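SYE1 (Shewanella oneidensis, PDB 4AWT) binds flavin mononucleotide and probably works as an NAD(P)H-dependent oxidoreductase acting on CH-CH groups. Local coordinates at residues A[191-196]-A[250-255]; A[269-274]-A[283-288]. The protein carries 1 engineered substitution. All coordinates share one frame; numbering follows the deposited sequence. Where two conformers were deposited one is given.

Interaction 1 (A[191-196]-A[250-255]); sequences FIDSEA and LTYTAA
Ile192, at the end of helix 187-192, meets helix 248-261 through one methyl: its CG2 lies 3.5 Å from Thr251 CG2 and 3.7 Å from Tyr252 CZ, obliquely to the ring. With CG2 set opposite the backbone N (chi1 -64° for CG1), that methyl faces both neighbours. Thr251 turns its own CG2 to Ile192, while its hydroxyl bonds to Asp245, Asp247 O and Arg210. Asp193 is where the chain leaves helical geometry, and its carboxylate supplies the polar half of the contact. Tyr252 OH donates to Asp193 OD1 over 2.6 Å, arriving on the syn side but 25° out of the carboxylate plane. OD1 lies in the plane of the tyrosine ring, whereas the two planes are 73° apart, so the groups meet nearly crosswise rather than flat. A phenylalanine here has no hydroxyl, so Asp193 OD1 would lose its phenolic donor and the carboxylate would probably be less firmly fixed in its rotation. Next, Ser194 takes part in the pocket for ethyl hydrogen carbonate, and its OG donates to Glu195 OE2. The short phenol-carboxylate bond, buried beside the Ile192 methyl, probably helps to offset the cost of burying a carboxylate oxygen.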
loop_
_atom_site.group_PDB
_atom_site.type_symbol
_atom_site.label_atom_id
_atom_site.label_comp_id
_atom_site.label_asym_id
_atom_site.label_seq_id
_atom_site.Cartn_x
_atom_site.Cartn_y
_atom_site.Cartn_z
ATOM N N PHE A 191 2.298 11.402 -10.664
ATOM C CA PHE A 191 2.968 12.693 -10.583
ATOM C C PHE A 191 4.483 12.559 -10.442
ATOM O O PHE A 191 5.232 13.324 -11.033
ATOM C CB PHE A 191 2.450 13.552 -9.424
ATOM C CG PHE A 191 1.097 14.180 -9.653
ATOM C CD1 PHE A 191 -0.078 13.442 -9.529
ATOM C CD2 PHE A 191 0.993 15.510 -10.031
ATOM C CE1 PHE A 191 -1.305 14.028 -9.719
ATOM C CE2 PHE A 191 -0.229 16.094 -10.239
ATOM C CZ PHE A 191 -1.373 15.357 -10.075
ATOM N N ILE A 192 4.941 11.610 -9.624
ATOM C CA ILE A 192 6.376 11.495 -9.331
ATOM C C ILE A 192 7.178 11.159 -10.563
ATOM O O ILE A 192 8.254 11.719 -10.795
ATOM C CB ILE A 192 6.623 10.439 -8.236
ATOM C CG1 ILE A 192 6.007 10.836 -6.911
ATOM C CG2 ILE A 192 8.128 10.171 -8.087
ATOM C CD1 ILE A 192 6.012 9.744 -5.847
ATOM N N ASP A 193 6.730 10.165 -11.321
ATOM C CA ASP A 193 7.539 9.571 -12.381
ATOM C C ASP A 193 7.441 10.399 -13.659
ATOM O O ASP A 193 6.370 10.680 -14.183
ATOM C CB ASP A 193 7.135 8.145 -12.622
ATOM C CG ASP A 193 7.577 7.134 -11.559
ATOM O OD1 ASP A 193 8.264 7.569 -10.619
ATOM O OD2 ASP A 193 7.214 5.954 -11.728
ATOM N N SER A 194 8.619 10.767 -14.183
ATOM C CA SER A 194 8.679 11.749 -15.257
ATOM C C SER A 194 7.890 11.346 -16.468
ATOM O O SER A 194 7.303 12.210 -17.132
ATOM C CB SER A 194 10.125 12.010 -15.623
ATOM O OG SER A 194 10.765 10.886 -16.141
ATOM N N GLU A 195 7.864 10.051 -16.857
ATOM C CA GLU A 195 7.251 9.703 -18.111
ATOM C C GLU A 195 5.710 9.618 -17.981
ATOM O O GLU A 195 5.026 9.453 -19.000
ATOM C CB GLU A 195 7.846 8.426 -18.667
ATOM C CG GLU A 195 9.347 8.527 -18.827
ATOM C CD GLU A 195 9.889 9.858 -19.385
ATOM O OE1 GLU A 195 9.546 9.950 -20.583
ATOM O OE2 GLU A 195 10.583 10.727 -18.752
ATOM N N ALA A 196 5.204 9.706 -16.778
ATOM C CA ALA A 196 3.767 9.722 -16.554
ATOM C C ALA A 196 3.195 11.121 -16.353
ATOM O O ALA A 196 1.988 11.262 -16.249
ATOM C CB ALA A 196 3.436 8.847 -15.349
ATOM N N LEU A 250 17.887 9.528 -8.708
ATOM C CA LEU A 250 17.793 10.907 -8.256
ATOM C C LEU A 250 16.396 11.158 -7.676
ATOM O O LEU A 250 16.249 11.703 -6.602
ATOM C CB LEU A 250 18.111 11.856 -9.409
ATOM C CG LEU A 250 17.969 13.321 -9.075
ATOM C CD1 LEU A 250 18.855 13.809 -7.952
ATOM C CD2 LEU A 250 18.225 14.123 -10.341
ATOM N N THR A 251 15.375 10.789 -8.453
ATOM C CA THR A 251 14.000 11.125 -8.049
ATOM C C THR A 251 13.686 10.541 -6.674
ATOM O O THR A 251 13.121 11.202 -5.825
ATOM C CB THR A 251 13.013 10.599 -9.061
ATOM O OG1 THR A 251 13.247 11.266 -10.298
ATOM C CG2 THR A 251 11.560 10.782 -8.633
ATOM N N TYR A 252 14.033 9.263 -6.490
ATOM C CA TYR A 252 13.616 8.542 -5.288
ATOM C C TYR A 252 14.531 8.780 -4.118
ATOM O O TYR A 252 14.061 8.745 -2.972
ATOM C CB TYR A 252 13.340 7.062 -5.592
ATOM C CG TYR A 252 12.039 6.936 -6.326
ATOM C CD1 TYR A 252 11.918 7.034 -7.695
ATOM C CD2 TYR A 252 10.851 6.781 -5.599
ATOM C CE1 TYR A 252 10.696 6.966 -8.320
ATOM C CE2 TYR A 252 9.637 6.711 -6.212
ATOM C CZ TYR A 252 9.548 6.803 -7.590
ATOM O OH TYR A 252 8.290 6.715 -8.148
ATOM N N THR A 253 15.820 9.080 -4.330
ATOM C CA THR A 253 16.656 9.570 -3.234
ATOM C C THR A 253 16.099 10.901 -2.745
ATOM O O THR A 253 16.017 11.176 -1.562
ATOM C CB THR A 253 18.132 9.635 -3.648
ATOM O OG1 THR A 253 18.583 8.276 -4.017
ATOM C CG2 THR A 253 19.015 10.098 -2.564
ATOM N N ALA A 254 15.738 11.779 -3.706
ATOM C CA ALA A 254 15.136 13.071 -3.349
ATOM C C ALA A 254 13.823 12.869 -2.621
ATOM O O ALA A 254 13.574 13.554 -1.609
ATOM C CB ALA A 254 14.942 13.929 -4.584
ATOM N N ALA A 255 13.007 11.944 -3.093
ATOM C CA ALA A 255 11.718 11.686 -2.417
ATOM C C ALA A 255 11.961 11.208 -1.008
ATOM O O ALA A 255 11.279 11.630 -0.062
ATOM C CB ALA A 255 10.896 10.690 -3.171
#

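Interaction 2 (A[269-274]-A[283-288]); sequences IAEVDW and SFKRAL. With BOG (octyl beta-D-glucopyranoside), chain D; FMN (flavin mononucleotide), chain B.
Glu271 and Lys285 join the loop just past a barrel strand to the following helix within a beta-alpha-beta unit of the TIM barrel, strand 266-270 leading through a loop to helix 282-291 and on to strand 295-299. From CB, which points toward the helix, the glutamate runs outward with CG opposite the backbone N (chi1 -175°) and the chain extended beyond it. CB and CG bring the carboxylate across to the lysine; CD then stands 3.4 Å from Lys285 NZ. Of the two oxygens, OE2 accepts the salt-bridge hydrogen bond from Lys285 NZ at 2.8 Å, on its syn side and 32° out of the carboxylate plane, while OE1 is hydrogen-bonded to Tyr302 OH. The two side chains cross at about a right angle, the lysine being extended from CG to NZ. Earlier in the strand, Ile269 CD1 touches Leu288 CD1 at 4.3 Å, a light apolar contact. Beyond Glu271 the loop reaches the ligands: Trp274 CH2 approaches FMN C8M to 3.5 Å. Carbon C3' of the octyl glucoside tail lies over one face of the indole, and Trp274 NE1 donates to glucoside O5 at 2.8 Å, with an N-H...O angle of 166°.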
loop_
_atom_site.group_PDB
_atom_site.type_symbol
_atom_site.label_atom_id
_atom_site.label_comp_id
_atom_site.label_asym_id
_atom_site.label_seq_id
_atom_site.Cartn_x
_atom_site.Cartn_y
_atom_site.Cartn_z
ATOM N N ILE A 269 9.326 0.435 0.763
ATOM C CA ILE A 269 9.733 0.278 -0.620
ATOM C C ILE A 269 9.127 -1.013 -1.171
ATOM O O ILE A 269 9.411 -2.115 -0.648
ATOM C CB ILE A 269 11.252 0.272 -0.766
ATOM C CG1 ILE A 269 11.881 1.523 -0.170
ATOM C CG2 ILE A 269 11.647 0.046 -2.214
ATOM C CD1 ILE A 269 11.451 2.828 -0.788
ATOM N N ALA A 270 8.312 -0.878 -2.211
ATOM C CA ALA A 270 7.749 -2.013 -2.924
ATOM C C ALA A 270 8.747 -2.389 -4.020
ATOM O O ALA A 270 8.840 -1.749 -5.074
ATOM C CB ALA A 270 6.409 -1.656 -3.513
ATOM N N GLU A 271 9.592 -3.366 -3.710
ATOM C CA GLU A 271 10.727 -3.741 -4.518
ATOM C C GLU A 271 10.400 -4.632 -5.696
ATOM O O GLU A 271 11.164 -4.695 -6.671
ATOM C CB GLU A 271 11.769 -4.403 -3.563
ATOM C CG GLU A 271 13.085 -4.766 -4.147
ATOM C CD GLU A 271 14.080 -5.220 -3.111
ATOM O OE1 GLU A 271 13.743 -5.160 -1.892
ATOM O OE2 GLU A 271 15.179 -5.633 -3.505
ATOM N N VAL A 272 9.297 -5.360 -5.603
ATOM C CA VAL A 272 8.771 -6.229 -6.655
ATOM C C VAL A 272 7.294 -5.960 -6.763
ATOM O O VAL A 272 6.639 -5.779 -5.718
ATOM C CB VAL A 272 9.005 -7.711 -6.321
ATOM C CG1 VAL A 272 8.356 -8.623 -7.360
ATOM C CG2 VAL A 272 10.484 -8.022 -6.163
ATOM N N ASP A 273 6.757 -5.958 -7.979
ATOM C CA ASP A 273 5.313 -5.971 -8.116
ATOM C C ASP A 273 4.992 -7.088 -9.106
ATOM O O ASP A 273 5.388 -7.092 -10.268
ATOM C CB ASP A 273 4.782 -4.625 -8.578
ATOM C CG ASP A 273 3.335 -4.391 -8.270
ATOM O OD1 ASP A 273 2.871 -4.799 -7.194
ATOM O OD2 ASP A 273 2.668 -3.727 -9.116
ATOM N N TRP A 274 4.375 -8.129 -8.543
ATOM C CA TRP A 274 4.069 -9.375 -9.260
ATOM C C TRP A 274 5.371 -10.004 -9.759
ATOM O O TRP A 274 6.164 -10.487 -8.934
ATOM C CB TRP A 274 3.011 -9.178 -10.306
ATOM C CG TRP A 274 1.715 -8.811 -9.670
ATOM C CD1 TRP A 274 1.156 -7.580 -9.610
ATOM C CD2 TRP A 274 0.848 -9.689 -8.974
ATOM N NE1 TRP A 274 -0.022 -7.640 -8.933
ATOM C CE2 TRP A 274 -0.239 -8.914 -8.534
ATOM C CE3 TRP A 274 0.845 -11.040 -8.668
ATOM C CZ2 TRP A 274 -1.305 -9.446 -7.818
ATOM C CZ3 TRP A 274 -0.251 -11.549 -7.953
ATOM C CH2 TRP A 274 -1.284 -10.738 -7.554
ATOM N N SER A 283 23.873 -0.348 -3.622
ATOM C CA SER A 283 24.346 1.034 -3.485
ATOM C C SER A 283 23.163 1.994 -3.392
ATOM O O SER A 283 23.211 2.972 -2.629
ATOM C CB SER A 283 25.255 1.427 -4.641
ATOM O OG SER A 283 24.608 1.214 -5.883
ATOM N N PHE A 284 22.149 1.730 -4.160
ATOM C CA PHE A 284 20.930 2.561 -4.144
ATOM C C PHE A 284 20.180 2.365 -2.827
ATOM O O PHE A 284 19.759 3.333 -2.186
ATOM C CB PHE A 284 20.067 2.231 -5.323
ATOM C CG PHE A 284 18.739 2.948 -5.389
ATOM C CD1 PHE A 284 18.547 4.265 -5.035
ATOM C CD2 PHE A 284 17.649 2.270 -5.826
ATOM C CE1 PHE A 284 17.317 4.863 -5.130
ATOM C CE2 PHE A 284 16.403 2.853 -5.945
ATOM C CZ PHE A 284 16.240 4.198 -5.570
ATOM N N LYS A 285 20.031 1.109 -2.379
ATOM C CA LYS A 285 19.431 0.873 -1.084
ATOM C C LYS A 285 20.189 1.598 0.005
ATOM O O LYS A 285 19.587 2.171 0.924
ATOM C CB LYS A 285 19.363 -0.635 -0.794
ATOM C CG LYS A 285 18.456 -1.380 -1.712
ATOM C CD LYS A 285 18.358 -2.876 -1.332
ATOM C CE LYS A 285 17.362 -3.592 -2.171
ATOM N NZ LYS A 285 17.213 -4.985 -1.754
ATOM N N ARG A 286 21.513 1.609 -0.035
ATOM C CA ARG A 286 22.266 2.289 0.993
ATOM C C ARG A 286 22.054 3.801 0.910
ATOM O O ARG A 286 21.989 4.465 1.953
ATOM C CB ARG A 286 23.736 1.921 0.982
ATOM C CG ARG A 286 23.970 0.458 1.340
ATOM C CD ARG A 286 25.409 0.205 1.669
ATOM N NE ARG A 286 25.702 -1.179 1.860
ATOM C CZ ARG A 286 25.485 -1.894 2.924
ATOM N NH1 ARG A 286 24.968 -1.348 4.026
ATOM N NH2 ARG A 286 25.786 -3.190 2.933
ATOM N N ALA A 287 21.929 4.348 -0.274
ATOM C CA ALA A 287 21.613 5.771 -0.417
ATOM C C ALA A 287 20.253 6.085 0.199
ATOM O O ALA A 287 20.100 7.086 0.907
ATOM C CB ALA A 287 21.692 6.209 -1.868
ATOM N N LEU A 288 19.258 5.249 -0.044
ATOM C CA LEU A 288 17.936 5.460 0.570
ATOM C C LEU A 288 18.029 5.430 2.070
ATOM O O LEU A 288 17.355 6.201 2.762
ATOM C CB LEU A 288 16.919 4.430 0.094
ATOM C CG LEU A 288 16.544 4.516 -1.379
ATOM C CD1 LEU A 288 15.600 3.364 -1.768
ATOM C CD2 LEU A 288 15.881 5.812 -1.752
HETATM C C1 BOG D . -3.459 -6.037 -8.790
HETATM O O1 BOG D . -3.560 -7.341 -9.292
HETATM C C2 BOG D . -4.132 -5.883 -7.462
HETATM O O2 BOG D . -5.527 -6.074 -7.560
HETATM C C3 BOG D . -3.927 -4.486 -6.856
HETATM O O3 BOG D . -4.368 -4.458 -5.527
HETATM C C4 BOG D . -2.417 -4.211 -6.819
HETATM O O4 BOG D . -2.214 -2.921 -6.348
HETATM C C5 BOG D . -1.760 -4.419 -8.178
HETATM O O5 BOG D . -2.039 -5.753 -8.555
HETATM C C6 BOG D . -0.270 -4.192 -8.128
HETATM O O6 BOG D . 0.183 -4.329 -9.463
HETATM C "C1'" BOG D . -3.478 -7.442 -10.694
HETATM C "C2'" BOG D . -3.765 -8.830 -11.260
HETATM C "C3'" BOG D . -3.054 -9.942 -10.552
HETATM C "C4'" BOG D . -2.914 -11.318 -11.192
HETATM C "C5'" BOG D . -3.587 -12.333 -10.262
HETATM C "C6'" BOG D . -4.862 -12.886 -10.902
HETATM C "C7'" BOG D . -5.543 -13.881 -9.944
HETATM C "C8'" BOG D . -6.416 -14.773 -10.818
HETATM N N1 FMN B . 0.417 -3.441 -2.741
HETATM C C2 FMN B . -0.109 -2.329 -2.243
HETATM O O2 FMN B . 0.602 -1.336 -1.931
HETATM N N3 FMN B . -1.479 -2.233 -2.047
HETATM C C4 FMN B . -2.358 -3.260 -2.350
HETATM O O4 FMN B . -3.572 -3.128 -2.043
HETATM C C4A FMN B . -1.802 -4.375 -2.974
HETATM N N5 FMN B . -2.618 -5.421 -3.403
HETATM C C5A FMN B . -1.998 -6.680 -3.625
HETATM C C6 FMN B . -2.772 -7.802 -3.787
HETATM C C7 FMN B . -2.200 -9.082 -3.982
HETATM C C7M FMN B . -3.114 -10.283 -4.027
HETATM C C8 FMN B . -0.843 -9.175 -4.059
HETATM C C8M FMN B . -0.145 -10.509 -4.233
HETATM C C9 FMN B . -0.038 -8.027 -3.908
HETATM C C9A FMN B . -0.603 -6.771 -3.679
HETATM N N10 FMN B . 0.199 -5.631 -3.465
HETATM C C10 FMN B . -0.398 -4.456 -3.051
HETATM C "C1'" FMN B . 1.659 -5.768 -3.467
HETATM C "C2'" FMN B . 2.214 -6.418 -2.186
HETATM O "O2'" FMN B . 2.073 -5.546 -1.078
HETATM C "C3'" FMN B . 3.692 -6.740 -2.291
HETATM O "O3'" FMN B . 4.487 -5.568 -2.383
HETATM C "C4'" FMN B . 4.070 -7.689 -3.443
HETATM O "O4'" FMN B . 3.176 -8.787 -3.536
HETATM C "C5'" FMN B . 5.518 -8.132 -3.380
HETATM O "O5'" FMN B . 5.785 -8.887 -2.185
HETATM P P FMN B . 5.813 -10.501 -2.253
HETATM O O1P FMN B . 4.399 -10.942 -2.537
HETATM O O2P FMN B . 6.766 -10.891 -3.360
HETATM O O3P FMN B . 6.287 -10.888 -0.874
#

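Interaction 1 closes before interaction 2 opens along the chain, and their centres lie 14 Å apart on the same side of the molecule's centre. Helix 248-261 of interaction 1 is followed directly by strand 266-270 of interaction 2, and both contacts sit around the same eight-stranded parallel barrel. They touch where helix 248-261 packs on helix 282-291: Tyr252 O lies 3.7 Å from Leu288 CD2, and Tyr252 CB lies 4.1 Å from Phe284 CZ. Two successive helices of the barrel's outer layer are thus packed together, while the loop 271-274, after the end of strand 266-270, runs on to the flavin and Ser194 borders the separate ethyl hydrogen carbonate pocket.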